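Local coordinates for protein cell-binding factor 2 (Campylobacter jejuni, PDB 3RFW) that acts as a SurA-like chaperone and virulence factor and probably catalyses cis-trans isomerisation of peptidyl-prolyl bonds, at the interface of chains A and B. Coordinates in Å, arbitrary orientation; residue numbers count along the deposited sequence, not the author numbering. Chains: chain A/B, Cell-binding factor 2.

Contact 1: the interface of chains A and B. Residues chain A 243-244, 247-249; chain B 6-7, 45, 49.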
# COMPACT_ATOMS: atom_id res chain seq x y z
N LEU A 243 13.49 37.23 -0.76
CA LEU A 243 12.39 37.89 -0.06
C LEU A 243 12.87 38.14 1.35
O LEU A 243 12.63 39.20 1.94
CB LEU A 243 11.11 37.02 -0.03
CG LEU A 243 10.33 36.82 -1.33
CD1 LEU A 243 9.14 35.87 -1.09
CD2 LEU A 243 9.86 38.16 -1.91
N LEU A 244 13.51 37.13 1.89
CA LEU A 244 14.05 37.19 3.24
C LEU A 244 15.16 38.24 3.40
O LEU A 244 15.20 38.95 4.41
CB LEU A 244 14.60 35.82 3.63
CG LEU A 244 13.87 35.09 4.75
CD1 LEU A 244 14.72 33.89 5.21
CD2 LEU A 244 13.67 36.06 5.90
N ALA A 247 13.96 41.79 3.39
CA ALA A 247 13.21 42.20 4.57
C ALA A 247 14.17 42.48 5.70
O ALA A 247 15.18 41.83 5.79
CB ALA A 247 12.22 41.09 5.02
N LYS A 248 13.77 43.34 6.62
CA LYS A 248 14.45 43.54 7.87
C LYS A 248 13.79 42.74 8.99
O LYS A 248 12.68 43.08 9.46
CB LYS A 248 14.45 45.03 8.24
N VAL A 249 14.52 41.74 9.47
CA VAL A 249 14.03 40.71 10.36
C VAL A 249 14.78 40.69 11.69
O VAL A 249 15.98 40.51 11.71
CB VAL A 249 14.16 39.33 9.68
CG1 VAL A 249 13.82 38.20 10.67
CG2 VAL A 249 13.25 39.26 8.43
N VAL B 6 9.19 41.97 11.51
CA VAL B 6 9.53 41.90 10.10
C VAL B 6 9.17 43.22 9.50
O VAL B 6 7.99 43.60 9.51
CB VAL B 6 8.70 40.83 9.38
CG1 VAL B 6 9.10 40.78 7.88
CG2 VAL B 6 8.93 39.45 10.01
N ASN B 7 10.17 43.93 8.97
CA ASN B 7 10.04 45.32 8.56
C ASN B 7 9.33 46.20 9.59
O ASN B 7 8.57 47.08 9.23
CB ASN B 7 9.37 45.43 7.20
CG ASN B 7 10.17 44.77 6.09
OD1 ASN B 7 9.61 44.24 5.11
ND2 ASN B 7 11.47 44.85 6.20
N ILE B 45 7.77 33.23 8.94
CA ILE B 45 8.16 34.54 8.37
C ILE B 45 8.30 34.45 6.84
O ILE B 45 7.87 35.33 6.08
CB ILE B 45 9.50 35.03 9.04
CG1 ILE B 45 9.20 35.47 10.48
CG2 ILE B 45 10.12 36.15 8.21
CD1 ILE B 45 10.41 35.60 11.39
N LEU B 49 6.12 36.44 4.05
CA LEU B 49 6.72 37.32 3.07
C LEU B 49 6.26 36.88 1.71
O LEU B 49 6.17 37.69 0.82
CB LEU B 49 8.26 37.28 3.15
CG LEU B 49 8.83 38.00 4.40
CD1 LEU B 49 10.34 37.71 4.63
CD2 LEU B 49 8.59 39.51 4.31
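B:Leu49, on helix 34-56, pushes its branched end between A:Leu244 and A:Ala247, where helix 216-246 of chain A gives way to the C-terminal strand 249-251. The side chain can be followed outwards. Its CB lies 4.3 Å from CB of A:Leu243, at the near edge of the chain A helix. The first torsion, chi1 -73°, sets CG anti to the carbonyl carbon and beside the backbone N, which points the fork at the helix end. CG of B:Leu49 stands back, 4.6 Å from CB of A:Ala247, and leaves the contact to its two methyls. CD1 reaches furthest in: it is 3.9 Å from CB of A:Ala247 and also 3.9 Å from CD2 of A:Leu244, whose side chain runs at about a right angle to that of B:Leu49. The same CD1 lies 3.8 Å from the backbone carbonyl O of A:Leu243. CD2 takes the other flank, 4.0 Å from CB of A:Ala247, so the alanine methyl is met by both branches. B:Ile45, a helical turn earlier, extends the apolar surface towards A:Leu244 and A:Val249.

Beside this packing, the C-terminal strand of one copy pairs with the N-terminal strand of the other, part of a two-fold, probably dimeric interface. A:Val249 forms an antiparallel bridge with B:Val6, the end of strand 2-6, and the backbone N of B:Asn7 donates a hydrogen bond of 2.7 Å to the carbonyl O of A:Lys248, with 151° at the hydrogen. B:Asn7 turns here into a left-handed backbone conformation, ending the strand. Its amide ND2 lies nearly in the A:Ala247-A:Lys248 peptide plane, straight ahead of the A:Lys248 N-H. As modelled, two donors oppose; this alignment suggests that the terminal O and N are exchanged, which would present an acceptor. B:Asn7 ND2 is 2.8 Å from A:Lys248 N.

Contact 2: the interface of chains A and B. Residues chain A 80, 84; chain B 59, 62.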
# COMPACT_ATOMS: atom_id res chain seq x y z
N VAL A 80 -0.99 29.60 -5.25
CA VAL A 80 -1.08 30.32 -6.51
C VAL A 80 0.27 30.99 -6.83
O VAL A 80 0.74 30.92 -7.93
CB VAL A 80 -2.21 31.39 -6.47
CG1 VAL A 80 -2.17 32.26 -7.74
CG2 VAL A 80 -3.64 30.70 -6.27
N LYS A 84 2.46 30.12 -10.18
CA LYS A 84 3.03 31.03 -11.17
C LYS A 84 4.54 30.77 -11.39
O LYS A 84 5.02 30.77 -12.51
CB LYS A 84 2.79 32.50 -10.82
CG LYS A 84 1.34 32.87 -10.51
CD LYS A 84 0.50 32.78 -11.75
CE LYS A 84 -0.77 33.60 -11.56
NZ LYS A 84 -1.55 33.65 -12.82
N LEU B 59 -2.16 38.88 -6.76
CA LEU B 59 -2.59 37.51 -7.05
C LEU B 59 -3.95 37.18 -6.42
O LEU B 59 -4.64 36.27 -6.88
CB LEU B 59 -1.53 36.52 -6.58
CG LEU B 59 -0.49 36.09 -7.61
CD1 LEU B 59 -0.11 37.17 -8.56
CD2 LEU B 59 0.74 35.52 -6.93
N ASP B 62 -6.39 37.03 -9.07
CA ASP B 62 -6.20 35.95 -10.03
C ASP B 62 -7.33 34.95 -9.86
O ASP B 62 -7.71 34.61 -8.74
CB ASP B 62 -4.86 35.28 -9.82
CG ASP B 62 -4.45 34.41 -10.98
OD1 ASP B 62 -3.55 34.82 -11.74
OD2 ASP B 62 -4.99 33.30 -11.11
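Two torsions in A:Lys84 and one in B:Asp62 bring the lysine ammonium and the carboxylate together across the chains. In A:Lys84, on helix 63-86, CG stands anti to the carbonyl carbon, and a bend at chi2 (-69°) turns the remainder of the chain, which is otherwise extended, towards chain B. In B:Asp62, the loop residue following the 3-10 helix 59-61, CG is anti to the backbone N (chi1 -165°), and the two side chains extend towards each other. NZ of A:Lys84 reaches carboxylate OD1 of B:Asp62 at 2.6 Å, a hydrogen-bonded salt bridge. The ammonium meets OD1 on its syn side but 28° out of the carboxylate plane, a moderate tilt. The second oxygen, OD2 of B:Asp62, is 3.8 Å from NZ of A:Lys84, so the grip is on one oxygen rather than shared evenly. The last carbon, CE of A:Lys84, also approaches the acid, lying 3.8 Å from CG of B:Asp62.

An apolar contact flanks the ion pair. A:Val80, one turn earlier on the same helix, and B:Leu59 run antiparallel, side by side. CG1 of A:Val80 comes to 4.2 Å from CG of B:Leu59, a loose van der Waals approach. That methyl also borders the charged pair: CG1 of A:Val80 is 4.3 Å from CE of A:Lys84, next to the ammonium group. Apolar contact and salt bridge thus sit side by side in the two-fold interface between the two copies, and both probably help to hold the chains together. On the partner's side, the same CG1 of A:Val80 is 4.5 Å from CB of B:Asp62.

The C-alpha centres of contact 1 and contact 2 are about 21 Å apart. They share no residue, but each unites elements of both chains. On chain B, helix 34-56 of contact 1 is followed closely in sequence by the 3-10 helix 59-61 of contact 2; contact 1 also uses the end of strand 2-6. On chain A, contact 1 uses the end of helix 216-246 and strand 249-251, contact 2 helix 63-86. With the two-fold twins, the terminal pairing in contact 1 suggests an extensive, probably exchanged dimer, although the coordinates alone do not establish the assembly in solution.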